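Local coordinates for protein putative glycoside hydrolase (Bacteroides thetaiotaomicron VPI-5482, PDB 3HBZ) that binds calcium and is a putative glycoside hydrolase that may take part in carbohydrate metabolism, although its substrate and reaction are not established, at residues A8-L13 with V76-G81; A47-L52 with P60-A65; Q72-T77 with Y87-I92; Q109-F114 with G129-A134; S186-N191 with A199-L204. All blocks are in the same frame, centred on the assembly; numbering follows the deposited sequence. Where two conformers were deposited one is given.

Interaction 1 (A8-L13 with V76-G81). With NA (sodium ion), chain E; CA (calcium ion), chain C.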
# COMPACT_ATOMS: atom_id res chain seq x y z
N ALA A 8 -15.68 -21.02 -5.02
CA ALA A 8 -16.34 -20.56 -6.25
C ALA A 8 -15.30 -20.09 -7.28
O ALA A 8 -14.79 -20.90 -8.06
CB ALA A 8 -17.39 -19.46 -5.96
N GLU A 9 -14.97 -18.81 -7.26
CA GLU A 9 -14.09 -18.19 -8.26
C GLU A 9 -12.63 -18.74 -8.20
O GLU A 9 -12.08 -18.95 -7.12
CB GLU A 9 -14.07 -16.66 -8.05
CG GLU A 9 -14.38 -15.84 -9.27
CD GLU A 9 -15.72 -15.10 -9.21
OE1 GLU A 9 -16.71 -15.70 -8.73
OE2 GLU A 9 -15.79 -13.93 -9.67
N ALA A 10 -12.03 -18.96 -9.37
CA ALA A 10 -10.70 -19.38 -9.47
C ALA A 10 -9.70 -18.22 -9.71
O ALA A 10 -9.95 -17.21 -10.39
CB ALA A 10 -10.58 -20.44 -10.50
N ASP A 11 -8.56 -18.37 -9.07
CA ASP A 11 -7.61 -17.31 -8.91
C ASP A 11 -6.35 -17.57 -9.71
O ASP A 11 -5.95 -18.71 -9.95
CB ASP A 11 -7.24 -17.18 -7.45
CG ASP A 11 -8.45 -16.88 -6.58
OD1 ASP A 11 -9.33 -16.09 -6.96
OD2 ASP A 11 -8.55 -17.47 -5.52
N ILE A 12 -5.68 -16.48 -10.04
CA ILE A 12 -4.26 -16.49 -10.33
C ILE A 12 -3.57 -16.48 -9.00
O ILE A 12 -3.77 -15.56 -8.23
CB ILE A 12 -3.84 -15.26 -11.12
CG1 ILE A 12 -4.47 -15.30 -12.53
CG2 ILE A 12 -2.33 -15.20 -11.24
CD1 ILE A 12 -4.19 -14.02 -13.39
N LEU A 13 -2.73 -17.48 -8.75
CA LEU A 13 -2.05 -17.62 -7.45
C LEU A 13 -0.63 -17.12 -7.49
O LEU A 13 -0.07 -16.86 -6.46
CB LEU A 13 -2.08 -19.08 -6.99
CG LEU A 13 -3.47 -19.66 -6.76
CD1 LEU A 13 -3.32 -21.17 -6.51
CD2 LEU A 13 -4.15 -18.92 -5.56
N VAL A 76 -9.90 -16.01 -16.05
CA VAL A 76 -9.74 -17.31 -15.44
C VAL A 76 -11.15 -17.89 -15.28
O VAL A 76 -12.06 -17.24 -14.77
CB VAL A 76 -9.06 -17.20 -14.10
CG1 VAL A 76 -8.91 -18.55 -13.45
CG2 VAL A 76 -7.68 -16.49 -14.23
N THR A 77 -11.31 -19.11 -15.78
CA THR A 77 -12.54 -19.87 -15.65
C THR A 77 -12.27 -21.05 -14.76
O THR A 77 -11.28 -21.77 -14.99
CB THR A 77 -13.00 -20.38 -17.02
OG1 THR A 77 -13.15 -19.26 -17.90
CG2 THR A 77 -14.34 -21.15 -16.88
N ALA A 78 -13.13 -21.23 -13.75
CA ALA A 78 -13.05 -22.40 -12.89
C ALA A 78 -13.33 -23.66 -13.66
O ALA A 78 -13.86 -23.62 -14.79
CB ALA A 78 -14.00 -22.30 -11.67
N ALA A 79 -12.94 -24.76 -13.02
CA ALA A 79 -13.09 -26.11 -13.53
C ALA A 79 -14.50 -26.34 -13.95
O ALA A 79 -14.71 -26.98 -14.96
CB ALA A 79 -12.71 -27.15 -12.46
N ASP A 80 -15.46 -25.83 -13.18
CA ASP A 80 -16.87 -26.06 -13.50
C ASP A 80 -17.38 -25.33 -14.75
O ASP A 80 -18.48 -25.58 -15.16
CB ASP A 80 -17.78 -25.74 -12.31
CG ASP A 80 -17.61 -24.32 -11.76
OD1 ASP A 80 -17.43 -23.32 -12.51
OD2 ASP A 80 -17.71 -24.20 -10.53
N GLY A 81 -16.59 -24.42 -15.33
CA GLY A 81 -17.02 -23.63 -16.49
C GLY A 81 -18.01 -22.50 -16.23
O GLY A 81 -18.36 -21.76 -17.14
NA NA E . -11.15 -16.72 -5.32
CA CA C . -17.10 -13.62 -12.01
O HOH W 1 -12.43 -17.98 -11.70
O HOH W 2 -17.57 -12.86 -14.32
O HOH W 3 -15.77 -11.87 -11.21
O HOH W 4 -12.01 -14.23 -5.86
O HOH W 5 -9.79 -15.79 -4.02
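Val76 splits its two methyl groups between Ala10 and Ile12, and this fork carries most of the apolar contact between residues 8-13 and 76-81. With CG1 anti to the backbone N (chi1 179°), that methyl reaches the peptide after Ala10, standing 3.5 Å from Ala10 O and 3.9 Å from Ala10 CB. The other branch, Val76 CG2, meets Ile12 CG1 at 3.8 Å, the two aliphatic side chains crossing at a slant. Ala10 CB, which points at the other segment, also rests against Ala78, its CB 4.1 Å from Ala78 CB. The backbones are joined by a single water rather than directly: it accepts from Ala10 N at 2.6 Å and donates to Val76 O at 3.2 Å. Asp11 and Glu9, whose CB atoms point away from residues 76-81, serve metals instead. Both carboxylate oxygens of Asp11 chelate the sodium ion, with OD1 at 2.5 Å; Asn7 is a further ligand, and OD1 also accepts from Lys85. Glu9 OE2 binds the calcium ion at 2.7 Å together with Lys84 O, although Glu9 is poorly ordered. The sodium ion thus lies on the side of the N-terminal segment away from Ala78, and the calcium ion is held beyond the tip of Glu9. The contact lies where strand 12-16, paired with strand 49-52, passes the end of strand 72-77; Ile58 of strand 57-59 touches both Ile12 and Val76, and Tyr87 of strand 84-92 lies beside Asp11.

Interaction 2 (A47-L52 with P60-A65)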
# COMPACT_ATOMS: atom_id res chain seq x y z
N ALA A 47 5.72 -12.18 -21.59
CA ALA A 47 4.93 -13.40 -21.62
C ALA A 47 4.79 -13.94 -20.19
O ALA A 47 5.38 -14.97 -19.84
CB ALA A 47 5.62 -14.46 -22.58
N PRO A 48 4.02 -13.24 -19.36
CA PRO A 48 3.78 -13.69 -17.99
C PRO A 48 3.28 -15.14 -17.91
O PRO A 48 2.43 -15.58 -18.72
CB PRO A 48 2.72 -12.71 -17.46
CG PRO A 48 2.58 -11.61 -18.49
CD PRO A 48 3.19 -12.08 -19.74
N GLU A 49 3.83 -15.89 -16.96
CA GLU A 49 3.35 -17.25 -16.65
C GLU A 49 2.73 -17.30 -15.25
O GLU A 49 3.25 -16.67 -14.32
CB GLU A 49 4.46 -18.27 -16.75
CG GLU A 49 4.86 -18.49 -18.15
CD GLU A 49 6.01 -19.44 -18.29
OE1 GLU A 49 6.40 -20.05 -17.26
OE2 GLU A 49 6.51 -19.54 -19.42
N PHE A 50 1.62 -18.01 -15.14
CA PHE A 50 0.82 -17.99 -13.92
C PHE A 50 0.73 -19.40 -13.33
O PHE A 50 0.89 -20.42 -14.03
CB PHE A 50 -0.60 -17.46 -14.19
CG PHE A 50 -0.62 -16.18 -14.97
CD1 PHE A 50 -0.35 -14.97 -14.35
CD2 PHE A 50 -0.82 -16.18 -16.35
CE1 PHE A 50 -0.32 -13.77 -15.07
CE2 PHE A 50 -0.83 -14.99 -17.07
CZ PHE A 50 -0.59 -13.78 -16.43
N THR A 51 0.48 -19.46 -12.02
CA THR A 51 -0.11 -20.63 -11.45
C THR A 51 -1.56 -20.28 -11.15
O THR A 51 -1.89 -19.10 -10.93
CB THR A 51 0.63 -21.12 -10.20
OG1 THR A 51 0.62 -20.09 -9.21
CG2 THR A 51 2.10 -21.55 -10.55
N LEU A 52 -2.42 -21.30 -11.16
CA LEU A 52 -3.86 -21.15 -11.01
C LEU A 52 -4.40 -22.10 -10.00
O LEU A 52 -3.78 -23.12 -9.65
CB LEU A 52 -4.59 -21.43 -12.34
CG LEU A 52 -4.24 -20.65 -13.61
CD1 LEU A 52 -4.97 -21.30 -14.83
CD2 LEU A 52 -4.53 -19.12 -13.44
N PRO A 60 -6.13 -15.25 -22.37
CA PRO A 60 -5.35 -16.17 -23.15
C PRO A 60 -4.46 -17.03 -22.25
O PRO A 60 -4.36 -16.75 -21.07
CB PRO A 60 -4.51 -15.25 -24.06
CG PRO A 60 -4.39 -14.03 -23.30
CD PRO A 60 -5.66 -13.87 -22.50
N PRO A 61 -3.85 -18.09 -22.81
CA PRO A 61 -3.16 -19.03 -21.92
C PRO A 61 -1.89 -18.46 -21.28
O PRO A 61 -1.28 -17.48 -21.80
CB PRO A 61 -2.83 -20.23 -22.84
CG PRO A 61 -3.60 -20.00 -24.13
CD PRO A 61 -3.86 -18.53 -24.22
N SER A 62 -1.48 -19.09 -20.17
CA SER A 62 -0.23 -18.75 -19.49
C SER A 62 0.90 -18.78 -20.49
O SER A 62 0.99 -19.69 -21.30
CB SER A 62 0.07 -19.73 -18.34
OG SER A 62 1.24 -19.33 -17.62
N GLY A 63 1.78 -17.77 -20.44
CA GLY A 63 2.92 -17.72 -21.33
C GLY A 63 2.60 -17.08 -22.68
O GLY A 63 3.43 -17.12 -23.57
N THR A 64 1.41 -16.50 -22.86
CA THR A 64 1.14 -15.73 -24.08
C THR A 64 1.93 -14.41 -24.04
O THR A 64 1.89 -13.69 -23.04
CB THR A 64 -0.37 -15.41 -24.23
OG1 THR A 64 -1.13 -16.62 -24.22
CG2 THR A 64 -0.64 -14.63 -25.56
N ALA A 65 2.61 -14.09 -25.14
CA ALA A 65 3.33 -12.84 -25.29
C ALA A 65 2.32 -11.74 -25.58
O ALA A 65 1.44 -11.92 -26.44
CB ALA A 65 4.39 -12.91 -26.48
O HOH W 6 0.82 -14.37 -20.74
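Ser62 OG accepts a hydrogen bond from Phe50 N at 2.8 Å, a fairly straight bond (160° at the hydrogen) in which a side chain takes the place of a strand partner's carbonyl. OG can reach this amide because it stands anti to its own backbone N (chi1 -176°); it also comes within 3.1 Å of Glu49 CA. One residue on in the turn and two residues back in the other segment, Gly63 N donates to Pro48 O at 2.9 Å, the donor tilted 25° from the carbonyl plane. Pro48 O is gripped a second time by a water, which also donates to Thr64 O. Beyond it Ala47 CA makes a CH...O contact of 3.4 Å with Thr64 O. The second shell is a type II turn from Pro61 to Thr64: Pro61 O accepts from both Thr64 N and Thr64 OG1, the latter at 2.6 Å, and Gly63 has the positive phi that favours glycine there. On the strand side, Phe50 meets Tyr74 edge-to-face, and Pro48 touches both Phe68 and Tyr74. The turn is therefore fastened to the start of strand 49-52 chiefly by polar bonds, the apolar share being a long contact between the CB atoms of Ala47 and Ala65, and the carbonyl of Pro48 has two donors to satisfy it.

Interaction 3 (Q72-T77 with Y87-I92); sequences QQYTVT and YTVSVI
Tyr74 and Val89 are brought together by their first torsions: Tyr74 CG lies anti to its carbonyl carbon (chi1 -62°), while Val89 CG1 is anti to the backbone N (chi1 177°), which leaves CG2 beside the N and facing the ring. Val89 CG2 accordingly meets Tyr74 CD1 at 3.7 Å, approaching the ring obliquely. A looser counterpart follows on the same face, where Val76 CG2 sits 4.1 Å from Tyr87 CD1. The backbones pair as the antiparallel arms of a beta hairpin. Gln72 and Val89 form one hydrogen-bonded pair, with Gln72 N to Val89 O at 2.9 Å and Val89 N to Gln72 O at 2.8 Å; Tyr74 and Tyr87 form the next, with Tyr87 N to Tyr74 O at 2.8 Å. Between them lies the non-hydrogen-bonded pair Gln73 and Thr88, whose side chains occupy the other face, and there Gln73 CA makes a CH...O contact with Tyr87 O at 3.2 Å. The strand segments diverge from strict antiparallel, at 143°. Tyr87 OH accepts from Ile12 N and is also bonded to Lys85 NZ, while Tyr74 makes a cation-pi contact with Arg66. In the mixed five-stranded sheet this hairpin is flanked by strand 57-59 next to 72-77 and by strand 32-36 next to 84-92; Ile58 packs on Tyr74, and Ile33 and Ile35 pack on Val89.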
# COMPACT_ATOMS: atom_id res chain seq x y z
N GLN A 72 -3.29 -5.37 -19.72
CA GLN A 72 -3.87 -6.42 -20.52
C GLN A 72 -4.73 -7.26 -19.61
O GLN A 72 -4.35 -7.51 -18.46
CB GLN A 72 -2.75 -7.31 -21.08
CG GLN A 72 -1.83 -6.60 -22.03
CD GLN A 72 -2.56 -6.15 -23.27
OE1 GLN A 72 -3.24 -6.93 -23.92
NE2 GLN A 72 -2.44 -4.89 -23.59
N GLN A 73 -5.89 -7.67 -20.11
CA GLN A 73 -6.83 -8.47 -19.33
C GLN A 73 -6.76 -9.97 -19.66
O GLN A 73 -6.61 -10.36 -20.82
CB GLN A 73 -8.27 -8.02 -19.58
CG GLN A 73 -8.57 -6.58 -19.14
CD GLN A 73 -10.05 -6.31 -19.09
OE1 GLN A 73 -10.86 -7.18 -19.37
NE2 GLN A 73 -10.40 -5.09 -18.72
N TYR A 74 -6.89 -10.78 -18.62
CA TYR A 74 -7.02 -12.21 -18.73
C TYR A 74 -8.25 -12.66 -17.98
O TYR A 74 -8.59 -12.11 -16.93
CB TYR A 74 -5.83 -12.92 -18.06
CG TYR A 74 -4.44 -12.66 -18.64
CD1 TYR A 74 -3.80 -11.45 -18.44
CD2 TYR A 74 -3.74 -13.65 -19.32
CE1 TYR A 74 -2.50 -11.23 -18.93
CE2 TYR A 74 -2.46 -13.44 -19.82
CZ TYR A 74 -1.84 -12.23 -19.60
OH TYR A 74 -0.58 -12.01 -20.09
N THR A 75 -8.90 -13.71 -18.47
CA THR A 75 -10.03 -14.32 -17.77
C THR A 75 -9.69 -15.75 -17.32
O THR A 75 -9.28 -16.57 -18.12
CB THR A 75 -11.27 -14.32 -18.72
OG1 THR A 75 -11.61 -12.98 -18.97
CG2 THR A 75 -12.48 -15.01 -18.12
N VAL A 76 -9.90 -16.01 -16.05
CA VAL A 76 -9.74 -17.31 -15.44
C VAL A 76 -11.15 -17.89 -15.28
O VAL A 76 -12.06 -17.24 -14.77
CB VAL A 76 -9.06 -17.20 -14.10
CG1 VAL A 76 -8.91 -18.55 -13.45
CG2 VAL A 76 -7.68 -16.49 -14.23
N THR A 77 -11.31 -19.11 -15.78
CA THR A 77 -12.54 -19.87 -15.65
C THR A 77 -12.27 -21.05 -14.76
O THR A 77 -11.28 -21.77 -14.99
CB THR A 77 -13.00 -20.38 -17.02
OG1 THR A 77 -13.15 -19.26 -17.90
CG2 THR A 77 -14.34 -21.15 -16.88
N TYR A 87 -8.89 -10.54 -14.59
CA TYR A 87 -7.79 -9.83 -13.99
C TYR A 87 -7.24 -8.84 -14.99
O TYR A 87 -7.15 -9.17 -16.18
CB TYR A 87 -6.67 -10.81 -13.66
CG TYR A 87 -6.86 -11.65 -12.42
CD1 TYR A 87 -7.56 -12.84 -12.47
CD2 TYR A 87 -6.24 -11.32 -11.23
CE1 TYR A 87 -7.70 -13.64 -11.35
CE2 TYR A 87 -6.35 -12.12 -10.10
CZ TYR A 87 -7.05 -13.29 -10.18
OH TYR A 87 -7.20 -14.07 -9.07
N THR A 88 -6.90 -7.65 -14.51
CA THR A 88 -6.12 -6.65 -15.21
C THR A 88 -4.66 -6.76 -14.80
O THR A 88 -4.30 -6.56 -13.65
CB THR A 88 -6.63 -5.23 -14.91
OG1 THR A 88 -8.00 -5.13 -15.29
CG2 THR A 88 -5.81 -4.15 -15.65
N VAL A 89 -3.80 -7.02 -15.77
CA VAL A 89 -2.40 -7.22 -15.51
C VAL A 89 -1.61 -6.09 -16.14
O VAL A 89 -1.71 -5.85 -17.36
CB VAL A 89 -1.93 -8.56 -16.05
CG1 VAL A 89 -0.37 -8.76 -15.85
CG2 VAL A 89 -2.74 -9.72 -15.38
N SER A 90 -0.87 -5.38 -15.29
CA SER A 90 -0.14 -4.19 -15.65
C SER A 90 1.33 -4.41 -15.35
O SER A 90 1.70 -5.15 -14.40
CB SER A 90 -0.64 -3.00 -14.81
OG SER A 90 -2.00 -2.70 -15.04
N VAL A 91 2.17 -3.79 -16.17
CA VAL A 91 3.62 -3.79 -15.98
C VAL A 91 4.08 -2.36 -15.71
O VAL A 91 3.75 -1.45 -16.46
CB VAL A 91 4.38 -4.37 -17.21
CG1 VAL A 91 5.90 -4.20 -17.03
CG2 VAL A 91 4.03 -5.86 -17.35
N ILE A 92 4.82 -2.18 -14.62
CA ILE A 92 5.40 -0.90 -14.23
C ILE A 92 6.87 -0.97 -14.59
O ILE A 92 7.60 -1.79 -14.05
CB ILE A 92 5.28 -0.67 -12.70
CG1 ILE A 92 3.83 -0.84 -12.19
CG2 ILE A 92 5.82 0.68 -12.34
CD1 ILE A 92 2.92 0.14 -12.77

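Interaction 4 (Q109-F114 with G129-A134); sequences QKYYIF and GNAGYA
Tyr111 and Asn130 meet where an irregular segment, residues 109-114, passes the first turn of the short helix that begins at Asn130. Their CA atoms are the nearest across the contact, 7.0 Å apart, a spacing bridged by side chains. Gly129 occupies the N-cap position, and its carbonyl accepts from Tyr133 N at 3.0 Å in the first helical turn. Tyr111, by contrast, has an extended backbone and places CG between its backbone N and carbonyl carbon (chi1 56°), with the CB bond directed at the helix. Asn130 CB lies over the centre of the ring, 3.6 Å from the centroid and only 13° off the normal, a CH-pi contact. The amide of Asn130 is turned 64° from the ring plane. Its ND2 donates to Tyr112 O at 3.3 Å, a weak and bent bond; it also donates to Thr147 O, so the amide links this loop to strand 147-150. At the far end of the ring, Tyr111 OH is 3.6 Å from Ala131 CB. The extended Lys110 chain reaches further along the helix, where in one of two conformers its NZ is 3.8 Å from Ala134 CB. The Tyr145 ring meets the Tyr111 ring, and Tyr145 also touches Asn130. This is an aromatic residue laid over the first turn of a short helix with glycine at its N-cap position, and it fastens a surface loop to helix 130-134 within the putative carbohydrate metabolism domain.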
# COMPACT_ATOMS: atom_id res chain seq x y z
N GLN A 109 -14.39 0.94 -8.34
CA GLN A 109 -14.06 0.11 -7.17
C GLN A 109 -14.99 0.47 -6.04
O GLN A 109 -15.53 1.55 -6.00
CB GLN A 109 -12.62 0.38 -6.75
CG GLN A 109 -11.62 0.11 -7.83
CD GLN A 109 -11.33 -1.37 -8.03
OE1 GLN A 109 -11.64 -2.21 -7.20
NE2 GLN A 109 -10.73 -1.67 -9.14
N LYS A 110 -15.14 -0.42 -5.08
CA LYS A 110 -16.01 -0.16 -3.95
C LYS A 110 -15.34 0.69 -2.88
O LYS A 110 -16.00 1.19 -1.98
CB LYS A 110 -16.51 -1.47 -3.33
CG LYS A 110 -15.49 -2.16 -2.47
CD LYS A 110 -15.99 -3.50 -1.96
CE LYS A 110 -14.89 -4.20 -1.24
NZ LYS A 110 -15.30 -5.56 -0.86
N TYR A 111 -14.02 0.85 -2.97
CA TYR A 111 -13.32 1.79 -2.11
C TYR A 111 -12.21 2.46 -2.92
O TYR A 111 -11.89 2.04 -4.02
CB TYR A 111 -12.77 1.12 -0.85
CG TYR A 111 -11.86 -0.07 -1.11
CD1 TYR A 111 -10.59 0.11 -1.68
CD2 TYR A 111 -12.25 -1.38 -0.77
CE1 TYR A 111 -9.75 -0.97 -1.91
CE2 TYR A 111 -11.42 -2.49 -1.03
CZ TYR A 111 -10.17 -2.29 -1.58
OH TYR A 111 -9.38 -3.38 -1.82
N TYR A 112 -11.61 3.49 -2.35
CA TYR A 112 -10.65 4.26 -3.06
C TYR A 112 -9.31 3.60 -3.06
O TYR A 112 -8.81 3.16 -2.00
CB TYR A 112 -10.52 5.62 -2.40
CG TYR A 112 -11.65 6.56 -2.74
CD1 TYR A 112 -11.68 7.20 -3.95
CD2 TYR A 112 -12.65 6.84 -1.84
CE1 TYR A 112 -12.65 8.11 -4.26
CE2 TYR A 112 -13.68 7.77 -2.16
CZ TYR A 112 -13.66 8.38 -3.37
OH TYR A 112 -14.62 9.29 -3.76
N ILE A 113 -8.70 3.60 -4.25
CA ILE A 113 -7.29 3.22 -4.48
C ILE A 113 -6.67 4.40 -5.24
O ILE A 113 -7.10 4.74 -6.37
CB ILE A 113 -7.19 1.91 -5.31
CG1 ILE A 113 -7.86 0.70 -4.61
CG2 ILE A 113 -5.71 1.55 -5.70
CD1 ILE A 113 -8.20 -0.50 -5.60
N PHE A 114 -5.75 5.08 -4.57
CA PHE A 114 -4.97 6.19 -5.11
C PHE A 114 -3.86 5.68 -5.99
O PHE A 114 -3.10 4.76 -5.61
CB PHE A 114 -4.36 6.98 -3.94
CG PHE A 114 -5.35 7.79 -3.19
CD1 PHE A 114 -5.65 9.08 -3.61
CD2 PHE A 114 -6.00 7.28 -2.07
CE1 PHE A 114 -6.59 9.84 -2.91
CE2 PHE A 114 -6.92 8.06 -1.37
CZ PHE A 114 -7.21 9.33 -1.81
N GLY A 129 -5.25 -0.30 4.29
CA GLY A 129 -5.98 -1.42 4.86
C GLY A 129 -7.44 -1.58 4.44
O GLY A 129 -8.16 -2.36 5.07
N ASN A 130 -7.87 -0.86 3.39
CA ASN A 130 -9.27 -0.96 2.94
C ASN A 130 -9.82 -2.38 2.70
O ASN A 130 -10.91 -2.71 3.15
CB ASN A 130 -9.49 -0.05 1.72
CG ASN A 130 -9.64 1.44 2.09
OD1 ASN A 130 -9.72 1.81 3.26
ND2 ASN A 130 -9.66 2.30 1.07
N ALA A 131 -9.05 -3.21 2.01
CA ALA A 131 -9.45 -4.61 1.78
C ALA A 131 -9.73 -5.34 3.13
O ALA A 131 -10.63 -6.19 3.23
CB ALA A 131 -8.39 -5.35 0.99
N GLY A 132 -8.96 -4.98 4.13
CA GLY A 132 -9.13 -5.56 5.46
C GLY A 132 -10.40 -5.04 6.10
O GLY A 132 -11.15 -5.82 6.68
N TYR A 133 -10.61 -3.72 6.05
CA TYR A 133 -11.83 -3.14 6.63
C TYR A 133 -13.14 -3.70 6.05
O TYR A 133 -14.16 -3.82 6.75
CB TYR A 133 -11.80 -1.61 6.53
CG TYR A 133 -12.84 -0.91 7.43
CD1 TYR A 133 -12.69 -0.89 8.79
CD2 TYR A 133 -13.93 -0.26 6.89
CE1 TYR A 133 -13.66 -0.27 9.65
CE2 TYR A 133 -14.87 0.41 7.70
CZ TYR A 133 -14.74 0.39 9.08
OH TYR A 133 -15.68 1.00 9.89
N ALA A 134 -13.13 -4.00 4.76
CA ALA A 134 -14.28 -4.59 4.09
C ALA A 134 -14.72 -5.87 4.78
O ALA A 134 -15.93 -6.19 4.84
CB ALA A 134 -13.94 -4.88 2.59

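Interaction 5 (S186-N191 with A199-L204); sequences SFDVGN and ATKFGL
Phe187 offers one ring edge to Thr200 CG2, which lies near the ring plane 4.1 Å from CD1, while Ala199 CB approaches obliquely to 3.6 Å from CE1. The second ring, Phe202, has Thr200 O over the centre of one face and meets Phe183 edge-to-face. These groups belong to a short antiparallel ladder between strands 185-187 and 200-205. Ser186 and Lys201 are its hydrogen-bonded pair, with Lys201 N to Ser186 O at 2.8 Å, nearly along the C=O axis, and Ser186 N returning the bond to Lys201 O. Phe187 and Thr200 are the non-hydrogen-bonded pair beside it. Beyond them Asp188 N donates to Ala199 O at 2.8 Å, in the carbonyl plane and on a lone pair, where the strand gives way to a 3-10 turn. Ala199 CB touches both Phe187 CE1 and Asp188 O, and Asn191 CB lies 4.0 Å from Ala199 CB. Outside the pair, helix 130-134 touches Phe187 through Ala131. Asp188 CG stands anti to its backbone N (chi1 174°), and the carboxylate divides its work: OD2 makes a long salt bridge of 3.6 Å with Lys201 NZ, whereas OD1 closes an Asx turn by accepting from Gly190 N at 3.0 Å.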
# COMPACT_ATOMS: atom_id res chain seq x y z
N SER A 186 2.25 -2.97 -0.45
CA SER A 186 1.01 -3.66 -0.72
C SER A 186 0.33 -4.15 0.55
O SER A 186 0.95 -4.22 1.62
CB SER A 186 1.27 -4.84 -1.67
OG SER A 186 2.19 -5.74 -1.11
N PHE A 187 -0.95 -4.49 0.42
CA PHE A 187 -1.74 -5.00 1.56
C PHE A 187 -2.08 -6.45 1.28
O PHE A 187 -2.73 -6.77 0.32
CB PHE A 187 -3.02 -4.20 1.77
CG PHE A 187 -3.78 -4.59 3.05
CD1 PHE A 187 -3.35 -4.16 4.27
CD2 PHE A 187 -4.88 -5.41 3.01
CE1 PHE A 187 -4.02 -4.49 5.43
CE2 PHE A 187 -5.54 -5.78 4.18
CZ PHE A 187 -5.11 -5.30 5.38
N ASP A 188 -1.60 -7.35 2.13
CA ASP A 188 -1.80 -8.78 1.92
C ASP A 188 -3.04 -9.19 2.68
O ASP A 188 -3.00 -9.42 3.89
CB ASP A 188 -0.56 -9.52 2.37
CG ASP A 188 -0.73 -11.06 2.35
OD1 ASP A 188 -1.82 -11.57 2.08
OD2 ASP A 188 0.26 -11.70 2.65
N VAL A 189 -4.15 -9.33 1.96
CA VAL A 189 -5.44 -9.48 2.60
C VAL A 189 -5.55 -10.84 3.29
O VAL A 189 -6.36 -10.99 4.16
CB VAL A 189 -6.64 -9.29 1.61
CG1 VAL A 189 -6.77 -10.49 0.65
CG2 VAL A 189 -7.96 -9.07 2.41
N GLY A 190 -4.66 -11.79 2.98
CA GLY A 190 -4.66 -13.10 3.64
C GLY A 190 -4.21 -13.01 5.10
O GLY A 190 -4.53 -13.87 5.88
N ASN A 191 -3.49 -11.95 5.47
CA ASN A 191 -3.14 -11.70 6.86
C ASN A 191 -4.02 -10.67 7.61
O ASN A 191 -3.76 -10.32 8.76
CB ASN A 191 -1.68 -11.26 6.92
CG ASN A 191 -0.72 -12.45 7.05
OD1 ASN A 191 -0.98 -13.40 7.79
ND2 ASN A 191 0.39 -12.37 6.37
N ALA A 199 0.20 -7.82 7.34
CA ALA A 199 -0.61 -7.48 6.18
C ALA A 199 -0.11 -6.23 5.46
O ALA A 199 -0.26 -6.12 4.23
CB ALA A 199 -2.07 -7.28 6.59
N THR A 200 0.44 -5.27 6.19
CA THR A 200 0.96 -4.03 5.60
C THR A 200 2.41 -4.21 5.19
O THR A 200 3.32 -4.11 6.01
CB THR A 200 0.82 -2.83 6.57
OG1 THR A 200 1.44 -3.14 7.79
CG2 THR A 200 -0.64 -2.54 6.88
N LYS A 201 2.62 -4.46 3.89
CA LYS A 201 3.94 -4.68 3.36
C LYS A 201 4.47 -3.38 2.82
O LYS A 201 3.98 -2.86 1.84
CB LYS A 201 3.93 -5.75 2.29
CG LYS A 201 3.55 -7.14 2.84
CD LYS A 201 3.62 -8.23 1.78
CE LYS A 201 3.66 -9.64 2.42
NZ LYS A 201 3.47 -10.77 1.44
N PHE A 202 5.49 -2.86 3.49
CA PHE A 202 5.99 -1.52 3.22
C PHE A 202 7.19 -1.54 2.30
O PHE A 202 8.25 -2.14 2.61
CB PHE A 202 6.45 -0.86 4.54
CG PHE A 202 5.36 -0.69 5.58
CD1 PHE A 202 4.12 -0.14 5.25
CD2 PHE A 202 5.61 -1.02 6.93
CE1 PHE A 202 3.12 0.07 6.23
CE2 PHE A 202 4.61 -0.79 7.91
CZ PHE A 202 3.38 -0.26 7.57
N GLY A 203 7.05 -0.85 1.18
CA GLY A 203 8.21 -0.39 0.39
C GLY A 203 8.22 -0.91 -1.04
O GLY A 203 7.77 -2.02 -1.28
N LEU A 204 8.77 -0.11 -1.95
CA LEU A 204 9.04 -0.54 -3.30
C LEU A 204 10.45 -0.07 -3.66
O LEU A 204 11.02 0.82 -2.99
CB LEU A 204 8.00 0.02 -4.27
CG LEU A 204 6.58 -0.61 -4.20
CD1 LEU A 204 5.60 0.14 -5.18
CD2 LEU A 204 6.63 -2.09 -4.49

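Interactions 1, 2 and 3 form one cluster in the N-terminal part of the chain, their centres 10 to 15 Å apart. Interaction 2 falls within the span of chain that interaction 1 closes; interaction 3 shares Val76 and Thr77 with interaction 1 on strand 72-77. Phe50 and Tyr74 join interactions 2 and 3, while strands 12-16 and 49-52 pair between interactions 1 and 2. Interactions 4 and 5 follow later, inside the putative carbohydrate metabolism domain, with centres 13 Å apart and Phe187 packed against helix 130-134. The two groups do not touch: their nearest atoms are about 7 Å apart, between interactions 3 and 5. The contacts thus fall into two groups in separate regions of the chain.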